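Local structure of transferrin (Manduca sexta, 6WB6) at residues I126-L131 against S267-R271; R89-V93 against R120-Y124; V341-H346 against F374-R379. The protein binds a single ferric ion per molecule together with an anion, usually bicarbonate, and acts as a secreted iron carrier in an insect. All coordinates share one frame. Residue numbers count along the deposited sequence, not the author numbering.

Contact 1 of 3, residues I126-L131 against S267-R271. With NAG (2-acetamido-2-deoxy-beta-D-glucopyranose), chain C.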
loop_
_atom_site.group_PDB
_atom_site.type_symbol
_atom_site.label_atom_id
_atom_site.label_comp_id
_atom_site.label_asym_id
_atom_site.label_seq_id
_atom_site.Cartn_x
_atom_site.Cartn_y
_atom_site.Cartn_z
ATOM N N ILE A 126 9.406 18.023 1.731
ATOM C CA ILE A 126 9.734 19.303 2.348
ATOM C C ILE A 126 9.818 20.351 1.236
ATOM O O ILE A 126 9.103 21.369 1.290
ATOM C CB ILE A 126 11.020 19.175 3.184
ATOM C CG1 ILE A 126 10.717 18.345 4.448
ATOM C CG2 ILE A 126 11.625 20.530 3.530
ATOM C CD1 ILE A 126 11.869 18.240 5.381
ATOM N N PRO A 127 10.626 20.157 0.200
ATOM C CA PRO A 127 10.655 21.180 -0.858
ATOM C C PRO A 127 9.269 21.525 -1.375
ATOM O O PRO A 127 8.958 22.700 -1.592
ATOM C CB PRO A 127 11.528 20.533 -1.927
ATOM C CG PRO A 127 12.493 19.743 -1.175
ATOM C CD PRO A 127 11.709 19.164 0.003
ATOM N N LEU A 128 8.418 20.528 -1.581
ATOM C CA LEU A 128 7.081 20.840 -2.054
ATOM C C LEU A 128 6.326 21.656 -1.022
ATOM O O LEU A 128 5.636 22.614 -1.381
ATOM C CB LEU A 128 6.329 19.563 -2.408
ATOM C CG LEU A 128 6.623 18.969 -3.778
ATOM C CD1 LEU A 128 6.115 17.541 -3.891
ATOM C CD2 LEU A 128 6.003 19.789 -4.869
ATOM N N THR A 129 6.481 21.315 0.271
ATOM C CA THR A 129 5.754 22.014 1.322
ATOM C C THR A 129 6.121 23.486 1.362
ATOM O O THR A 129 5.249 24.339 1.554
ATOM C CB THR A 129 6.024 21.352 2.704
ATOM O OG1 THR A 129 5.514 20.014 2.712
ATOM C CG2 THR A 129 5.351 22.126 3.853
ATOM N N MET A 130 7.409 23.803 1.203
ATOM C CA MET A 130 7.878 25.182 1.355
ATOM C C MET A 130 7.689 25.990 0.078
ATOM O O MET A 130 7.210 27.122 0.123
ATOM C CB MET A 130 9.363 25.198 1.762
ATOM C CG MET A 130 9.643 24.492 3.108
ATOM S SD MET A 130 8.385 25.009 4.321
ATOM C CE MET A 130 8.646 23.844 5.654
ATOM N N LEU A 131 8.091 25.434 -1.064
ATOM C CA LEU A 131 7.985 26.161 -2.326
ATOM C C LEU A 131 6.543 26.510 -2.658
ATOM O O LEU A 131 6.264 27.603 -3.175
ATOM C CB LEU A 131 8.574 25.334 -3.459
ATOM C CG LEU A 131 10.063 25.013 -3.344
ATOM C CD1 LEU A 131 10.466 24.197 -4.537
ATOM C CD2 LEU A 131 10.906 26.266 -3.253
ATOM N N SER A 267 18.287 25.576 7.517
ATOM C CA SER A 267 17.422 24.458 7.159
ATOM C C SER A 267 15.982 24.897 7.318
ATOM O O SER A 267 15.618 25.457 8.346
ATOM C CB SER A 267 17.711 23.236 8.041
ATOM O OG SER A 267 16.697 22.245 7.912
ATOM N N TRP A 268 15.166 24.670 6.293
ATOM C CA TRP A 268 13.776 25.099 6.375
ATOM C C TRP A 268 12.879 24.109 7.112
ATOM O O TRP A 268 11.792 24.494 7.562
ATOM C CB TRP A 268 13.192 25.373 4.979
ATOM C CG TRP A 268 13.513 24.423 3.858
ATOM C CD1 TRP A 268 14.135 23.206 3.934
ATOM C CD2 TRP A 268 13.225 24.637 2.467
ATOM N NE1 TRP A 268 14.246 22.657 2.682
ATOM C CE2 TRP A 268 13.696 23.516 1.765
ATOM C CE3 TRP A 268 12.612 25.672 1.754
ATOM C CZ2 TRP A 268 13.570 23.396 0.389
ATOM C CZ3 TRP A 268 12.488 25.551 0.397
ATOM C CH2 TRP A 268 12.969 24.418 -0.278
ATOM N N ALA A 269 13.290 22.852 7.241
ATOM C CA ALA A 269 12.536 21.896 8.036
ATOM C C ALA A 269 13.425 20.714 8.356
ATOM O O ALA A 269 14.443 20.482 7.692
ATOM C CB ALA A 269 11.273 21.432 7.309
ATOM N N ALA A 270 13.002 19.939 9.364
ATOM C CA ALA A 270 13.710 18.737 9.764
ATOM C C ALA A 270 12.731 17.581 9.897
ATOM O O ALA A 270 11.563 17.768 10.199
ATOM C CB ALA A 270 14.437 18.937 11.094
ATOM N N ARG A 271 13.209 16.384 9.646
ATOM C CA ARG A 271 12.449 15.210 10.034
ATOM C C ARG A 271 12.693 14.936 11.514
ATOM O O ARG A 271 13.851 14.745 11.919
ATOM C CB ARG A 271 12.838 14.020 9.199
ATOM C CG ARG A 271 11.983 12.826 9.438
ATOM C CD ARG A 271 12.413 11.768 8.501
ATOM N NE ARG A 271 11.556 10.601 8.565
ATOM C CZ ARG A 271 11.775 9.505 7.855
ATOM N NH1 ARG A 271 12.808 9.441 7.015
ATOM N NH2 ARG A 271 10.967 8.482 7.986
HETATM C C1 NAG C . 11.106 26.615 10.471
HETATM C C2 NAG C . 12.612 26.690 10.640
HETATM C C3 NAG C . 13.153 28.102 10.892
HETATM C C4 NAG C . 12.475 29.169 10.026
HETATM C C5 NAG C . 10.978 28.916 9.852
HETATM C C6 NAG C . 10.450 29.749 8.707
HETATM C C7 NAG C . 13.450 24.555 11.533
HETATM C C8 NAG C . 13.933 23.899 12.790
HETATM N N2 NAG C . 13.004 25.797 11.714
HETATM O O3 NAG C . 14.556 28.053 10.593
HETATM O O4 NAG C . 12.519 30.470 10.629
HETATM O O5 NAG C . 10.674 27.565 9.515
HETATM O O6 NAG C . 11.220 29.377 7.570
HETATM O O7 NAG C . 13.488 23.986 10.450
#
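Trp268 is the centre of this contact: with chi1 at 42° (p) its indole leaves the backbone and lies along the later part of helix 121-131. Ile126, in an m,t rotamer, works at two places. Its CG2 sits over the five-membered ring of Trp268, a CH-pi contact 3.9 Å from the ring centroid, while its CD1 extends to Ala269 CB at 3.8 Å. Met130 lies one turn on, so it shares this face; Met130 CB packs tightly at 3.3 Å from Trp268 CE3, and its m,m,t side chain folds the CE methyl to 3.9 Å from Ala269 CB. The small alanine lets both ends come close. Leu131 CD2 meets the ring edge at CZ3 of Trp268, 4.0 Å away. Pro127, which has no backbone donor, is tolerated where the helix kinks, and its CG lies 4.1 Å from Trp268 CZ2. Helix 338-342 packs on Ile126, Thr129 and Met130, while Trp268 also touches strands 90-97 and 218-222, so the indole is wedged between helix 121-131 and the sheet.

Contact 2 of 3, residues R89-V93 against R120-Y124; sequences RYEAV and RNVGY. With FE (Fe (III) ion), chain E; CO3 (carbonate ion), chain G; CO3 (carbonate ion), chain F.
Val122 CG1 overlaps Tyr90 and Ala92, lying 3.4 Å from Tyr90 CE1 and 3.5 Å from Ala92 CB, where the iron site of the transferrin fold meets its anion site. Residues 90-93 form an extended strand; Arg120 is the N-cap of a helix whose first turn, 121-124, is pi-type. The register pairs Ala92 with Val122, their CA atoms 4.6 Å apart, a closeness that suits alanine. Arg89 and Tyr90 make a classic beta bulge facing Arg271. Tyr90, with chi1 47° (p) and chi2 76°, sends OH to Fe(III) at 2.2 Å; Arg271 also hydrogen-bonds this OH. Tyr204 and two bidentate carbonates complete six-fold coordination. The helix start offers backbone NH groups to the anions: Val122 N to O3 and Gly123 N to O2 of carbonate G, at 3.0 and 3.1 Å. Asn121 N and ND2 donate to O3 of carbonate F at 3.0 and 3.1 Å, while OD1 hydrogen-bonds Tyr338. Arg120 (m,t,p) supplies positive charge, its NE donating to O1 of carbonate G at 2.7 Å.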
loop_
_atom_site.group_PDB
_atom_site.type_symbol
_atom_site.label_atom_id
_atom_site.label_comp_id
_atom_site.label_asym_id
_atom_site.label_seq_id
_atom_site.Cartn_x
_atom_site.Cartn_y
_atom_site.Cartn_z
ATOM N N ARG A 89 16.043 14.021 13.652
ATOM C CA ARG A 89 16.628 12.937 12.888
ATOM C C ARG A 89 17.506 13.477 11.765
ATOM O O ARG A 89 18.613 12.973 11.515
ATOM C CB ARG A 89 15.532 12.052 12.316
ATOM C CG ARG A 89 16.095 10.830 11.587
ATOM C CD ARG A 89 14.981 9.953 11.231
ATOM N NE ARG A 89 15.330 8.871 10.324
ATOM C CZ ARG A 89 14.524 7.848 10.086
ATOM N NH1 ARG A 89 13.337 7.816 10.683
ATOM N NH2 ARG A 89 14.878 6.886 9.233
ATOM N N TYR A 90 17.011 14.454 11.023
ATOM C CA TYR A 90 17.822 15.086 9.946
ATOM C C TYR A 90 17.191 16.381 9.487
ATOM O O TYR A 90 16.033 16.480 9.417
ATOM C CB TYR A 90 18.147 14.262 8.699
ATOM C CG TYR A 90 17.054 13.485 8.029
ATOM C CD1 TYR A 90 16.125 14.129 7.245
ATOM C CD2 TYR A 90 17.007 12.109 8.104
ATOM C CE1 TYR A 90 15.146 13.434 6.583
ATOM C CE2 TYR A 90 16.041 11.394 7.444
ATOM C CZ TYR A 90 15.102 12.068 6.700
ATOM O OH TYR A 90 14.159 11.405 6.055
ATOM N N GLU A 91 18.048 17.328 9.237
ATOM C CA GLU A 91 17.655 18.625 8.735
ATOM C C GLU A 91 17.737 18.638 7.222
ATOM O O GLU A 91 18.706 18.140 6.634
ATOM C CB GLU A 91 18.555 19.712 9.303
ATOM C CG GLU A 91 18.477 19.803 10.815
ATOM C CD GLU A 91 19.684 20.508 11.356
ATOM O OE1 GLU A 91 20.751 19.858 11.404
ATOM O OE2 GLU A 91 19.580 21.716 11.659
ATOM N N ALA A 92 16.708 19.219 6.611
ATOM C CA ALA A 92 16.609 19.343 5.169
ATOM C C ALA A 92 17.339 20.602 4.759
ATOM O O ALA A 92 17.192 21.646 5.391
ATOM C CB ALA A 92 15.140 19.411 4.721
ATOM N N VAL A 93 18.137 20.506 3.705
ATOM C CA VAL A 93 18.910 21.648 3.264
ATOM C C VAL A 93 18.784 21.773 1.763
ATOM O O VAL A 93 18.407 20.831 1.059
ATOM C CB VAL A 93 20.406 21.565 3.696
ATOM C CG1 VAL A 93 20.501 21.657 5.218
ATOM C CG2 VAL A 93 21.063 20.357 3.196
ATOM N N ARG A 120 10.121 11.379 -0.660
ATOM C CA ARG A 120 11.051 11.423 0.457
ATOM C C ARG A 120 11.019 12.796 1.112
ATOM O O ARG A 120 10.494 13.763 0.557
ATOM C CB ARG A 120 12.455 11.065 -0.026
ATOM C CG ARG A 120 12.557 9.614 -0.494
ATOM C CD ARG A 120 13.921 9.231 -1.132
ATOM N NE ARG A 120 15.052 9.367 -0.224
ATOM C CZ ARG A 120 16.238 8.774 -0.403
ATOM N NH1 ARG A 120 16.437 7.990 -1.465
ATOM N NH2 ARG A 120 17.232 8.972 0.481
ATOM N N ASN A 121 11.572 12.876 2.325
ATOM C CA ASN A 121 11.398 14.095 3.114
ATOM C C ASN A 121 12.201 15.300 2.631
ATOM O O ASN A 121 11.608 16.318 2.267
ATOM C CB ASN A 121 11.739 13.826 4.572
ATOM C CG ASN A 121 10.596 13.150 5.302
ATOM O OD1 ASN A 121 9.627 13.800 5.695
ATOM N ND2 ASN A 121 10.687 11.845 5.439
ATOM N N VAL A 122 13.536 15.239 2.690
ATOM C CA VAL A 122 14.300 16.449 2.397
ATOM C C VAL A 122 14.308 16.709 0.904
ATOM O O VAL A 122 14.396 17.866 0.464
ATOM C CB VAL A 122 15.748 16.370 2.935
ATOM C CG1 VAL A 122 15.746 15.994 4.404
ATOM C CG2 VAL A 122 16.618 15.377 2.111
ATOM N N GLY A 123 14.210 15.659 0.113
ATOM C CA GLY A 123 14.339 15.825 -1.319
ATOM C C GLY A 123 13.046 15.991 -2.069
ATOM O O GLY A 123 13.078 16.180 -3.287
ATOM N N TYR A 124 11.900 15.945 -1.394
ATOM C CA TYR A 124 10.635 16.047 -2.115
ATOM C C TYR A 124 9.491 16.675 -1.317
ATOM O O TYR A 124 8.986 17.743 -1.695
ATOM C CB TYR A 124 10.245 14.660 -2.589
ATOM C CG TYR A 124 9.117 14.617 -3.545
ATOM C CD1 TYR A 124 9.338 14.702 -4.917
ATOM C CD2 TYR A 124 7.817 14.468 -3.096
ATOM C CE1 TYR A 124 8.280 14.632 -5.817
ATOM C CE2 TYR A 124 6.744 14.409 -3.988
ATOM C CZ TYR A 124 6.973 14.486 -5.337
ATOM O OH TYR A 124 5.892 14.412 -6.206
HETATM FE FE FE E . 14.753 10.744 4.064
HETATM C C CO3 G . 14.862 12.086 2.199
HETATM O O1 CO3 G . 15.126 10.833 1.985
HETATM O O2 CO3 G . 14.682 12.821 1.163
HETATM O O3 CO3 G . 14.758 12.618 3.380
HETATM C C CO3 F . 12.879 9.093 3.567
HETATM O O1 CO3 F . 11.851 8.324 3.378
HETATM O O2 CO3 F . 14.112 8.583 3.780
HETATM O O3 CO3 F . 12.625 10.383 3.545
HETATM O O HOH W 1 15.708 20.502 1.224
#

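Contact 3 of 3, residues V341-H346 against F374-R379; sequences VIERGH and FSRDIR
Two helix ends meet here, one at the close of the N-lobe and one early in the C-lobe, so the contact helps join the two lobes of the transferrin fold. Residues 341-342 end helix 338-342 and residues 374-375 end helix 360-375; Ile342 and Ser375 are nearest, 5.9 Å between CA atoms. Asp377, at phi 67° and psi 26°, is the C-prime residue of a Schellman motif: Asp377 N bonds Phe374 O at 3.1 Å and Ile378 N bonds the carbonyl of the residue before Phe374. On the other side Arg344 N bonds Val341 O, also at 3.1 Å, before the chain extends through Gly345.

Arg379 (m,m,t) is planted among carbonyls at and just beyond the two helix ends, and arginine suits the place because its planar group offers five N-H donors. NH2 donates to Ile342 O at 2.8 Å and Arg344 O at 2.9 Å; NE adds a weak bond to Arg344 O at 3.0 Å. NH1 turns back to its own segment, reaching Phe374 O and Ile378 O, each at 3.0 Å. Arg344 (t,t,p) forms a salt bridge from NH2 to Asp377 OD2 at 2.9 Å, weak as a hydrogen bond; its NH1 pairs with Glu151, which also accepts from His346 NE2, whereas Arg344 NE is buried without a partner. Phe374 CZ rests 3.9 Å from Glu343 CA, and His346 CE1 lies 3.9 Å from Arg379 CB. Beyond, Ile342 and Phe374 pack on Tyr62 of helix 58-65, Val341 and Arg344 lie against helix 121-131, and Ile378 reaches helix 597-611.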
loop_
_atom_site.group_PDB
_atom_site.type_symbol
_atom_site.label_atom_id
_atom_site.label_comp_id
_atom_site.label_asym_id
_atom_site.label_seq_id
_atom_site.Cartn_x
_atom_site.Cartn_y
_atom_site.Cartn_z
ATOM N N VAL A 341 4.607 19.817 6.741
ATOM C CA VAL A 341 4.905 18.735 5.807
ATOM C C VAL A 341 3.837 17.657 5.886
ATOM O O VAL A 341 3.342 17.166 4.870
ATOM C CB VAL A 341 6.299 18.160 6.113
ATOM C CG1 VAL A 341 6.662 17.099 5.127
ATOM C CG2 VAL A 341 7.336 19.253 6.114
ATOM N N ILE A 342 3.499 17.230 7.099
ATOM C CA ILE A 342 2.504 16.173 7.221
ATOM C C ILE A 342 1.173 16.638 6.625
ATOM O O ILE A 342 0.473 15.879 5.945
ATOM C CB ILE A 342 2.362 15.745 8.699
ATOM C CG1 ILE A 342 3.535 14.844 9.142
ATOM C CG2 ILE A 342 1.060 15.021 8.893
ATOM C CD1 ILE A 342 3.729 14.754 10.684
ATOM N N GLU A 343 0.810 17.887 6.861
ATOM C CA GLU A 343 -0.475 18.410 6.391
ATOM C C GLU A 343 -0.395 18.988 4.988
ATOM O O GLU A 343 -1.379 19.538 4.510
ATOM C CB GLU A 343 -1.004 19.463 7.362
ATOM C CG GLU A 343 -1.414 18.854 8.706
ATOM C CD GLU A 343 -1.935 19.893 9.702
ATOM O OE1 GLU A 343 -1.654 21.085 9.495
ATOM O OE2 GLU A 343 -2.632 19.521 10.673
ATOM N N ARG A 344 0.739 18.833 4.302
ATOM C CA ARG A 344 0.846 19.321 2.930
ATOM C C ARG A 344 -0.363 18.912 2.105
ATOM O O ARG A 344 -0.839 17.769 2.164
ATOM C CB ARG A 344 2.103 18.798 2.250
ATOM C CG ARG A 344 2.242 19.281 0.801
ATOM C CD ARG A 344 3.625 18.986 0.317
ATOM N NE ARG A 344 3.805 17.556 0.180
ATOM C CZ ARG A 344 3.437 16.851 -0.882
ATOM N NH1 ARG A 344 2.857 17.441 -1.915
ATOM N NH2 ARG A 344 3.640 15.544 -0.907
ATOM N N GLY A 345 -0.847 19.867 1.331
ATOM C CA GLY A 345 -1.895 19.623 0.368
ATOM C C GLY A 345 -1.526 20.205 -0.986
ATOM O O GLY A 345 -0.343 20.400 -1.316
ATOM N N HIS A 346 -2.544 20.502 -1.779
ATOM C CA HIS A 346 -2.342 20.982 -3.139
ATOM C C HIS A 346 -3.176 22.228 -3.432
ATOM O O HIS A 346 -3.390 22.574 -4.599
ATOM C CB HIS A 346 -2.646 19.853 -4.120
ATOM C CG HIS A 346 -1.792 18.638 -3.904
ATOM N ND1 HIS A 346 -2.122 17.644 -3.002
ATOM C CD2 HIS A 346 -0.603 18.276 -4.448
ATOM C CE1 HIS A 346 -1.174 16.722 -3.008
ATOM N NE2 HIS A 346 -0.242 17.080 -3.879
ATOM N N PHE A 374 -3.618 9.865 5.558
ATOM C CA PHE A 374 -3.304 11.284 5.520
ATOM C C PHE A 374 -2.001 11.573 6.245
ATOM O O PHE A 374 -1.146 12.295 5.737
ATOM C CB PHE A 374 -4.421 12.097 6.142
ATOM C CG PHE A 374 -4.169 13.552 6.103
ATOM C CD1 PHE A 374 -4.453 14.273 4.967
ATOM C CD2 PHE A 374 -3.660 14.206 7.202
ATOM C CE1 PHE A 374 -4.235 15.613 4.906
ATOM C CE2 PHE A 374 -3.437 15.564 7.155
ATOM C CZ PHE A 374 -3.731 16.267 6.000
ATOM N N SER A 375 -1.843 11.035 7.456
ATOM C CA SER A 375 -0.617 11.259 8.204
ATOM C C SER A 375 0.603 10.722 7.470
ATOM O O SER A 375 1.725 11.105 7.804
ATOM C CB SER A 375 -0.709 10.610 9.590
ATOM O OG SER A 375 -0.839 9.212 9.471
ATOM N N ARG A 376 0.413 9.820 6.507
ATOM C CA ARG A 376 1.507 9.202 5.773
ATOM C C ARG A 376 1.666 9.780 4.369
ATOM O O ARG A 376 2.213 9.112 3.487
ATOM C CB ARG A 376 1.288 7.701 5.698
ATOM C CG ARG A 376 1.419 6.987 7.050
ATOM C CD ARG A 376 2.876 6.782 7.444
ATOM N NE ARG A 376 2.999 6.466 8.869
ATOM C CZ ARG A 376 4.111 6.020 9.450
ATOM N NH1 ARG A 376 5.205 5.817 8.732
ATOM N NH2 ARG A 376 4.116 5.756 10.752
ATOM N N ASP A 377 1.151 10.988 4.148
ATOM C CA ASP A 377 1.375 11.771 2.937
ATOM C C ASP A 377 0.753 11.142 1.695
ATOM O O ASP A 377 1.210 11.396 0.573
ATOM C CB ASP A 377 2.866 12.026 2.687
ATOM C CG ASP A 377 3.078 13.246 1.777
ATOM O OD1 ASP A 377 2.564 14.322 2.136
ATOM O OD2 ASP A 377 3.677 13.119 0.697
ATOM N N ILE A 378 -0.297 10.342 1.866
ATOM C CA ILE A 378 -1.023 9.766 0.736
ATOM C C ILE A 378 -2.186 10.691 0.435
ATOM O O ILE A 378 -2.881 11.130 1.355
ATOM C CB ILE A 378 -1.505 8.348 1.046
ATOM C CG1 ILE A 378 -0.306 7.451 1.325
ATOM C CG2 ILE A 378 -2.366 7.780 -0.087
ATOM C CD1 ILE A 378 -0.728 6.019 1.645
ATOM N N ARG A 379 -2.342 11.047 -0.850
ATOM C CA ARG A 379 -3.294 12.057 -1.317
ATOM C C ARG A 379 -3.830 11.544 -2.647
ATOM O O ARG A 379 -3.037 11.121 -3.513
ATOM C CB ARG A 379 -2.662 13.434 -1.502
ATOM C CG ARG A 379 -2.038 14.015 -0.254
ATOM C CD ARG A 379 -3.078 14.474 0.739
ATOM N NE ARG A 379 -2.463 15.219 1.828
ATOM C CZ ARG A 379 -1.848 14.671 2.879
ATOM N NH1 ARG A 379 -1.764 13.348 2.999
ATOM N NH2 ARG A 379 -1.322 15.459 3.816
#

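Helix 121-131 ties the set together: its first turn serves contact 2, its later turns contact 1, and its Thr129 packs on Val341 and Arg344 of contact 3. Contacts 1 and 2 lie 7 Å apart between centres and reach neighbouring strands, 269-271 and 90-97, of one sheet; Arg271 NH1 lies 2.6 Å from Tyr90 OH, bringing contact 1's strand to the iron site. All three are largely buried, yet they differ in chemistry: contact 1 is apolar packing, contact 2 pairs a small apolar patch with metal and anion binding, and contact 3, between the lobes, relies on arginine charges and carbonyls, with Glu343 exposed at its margin.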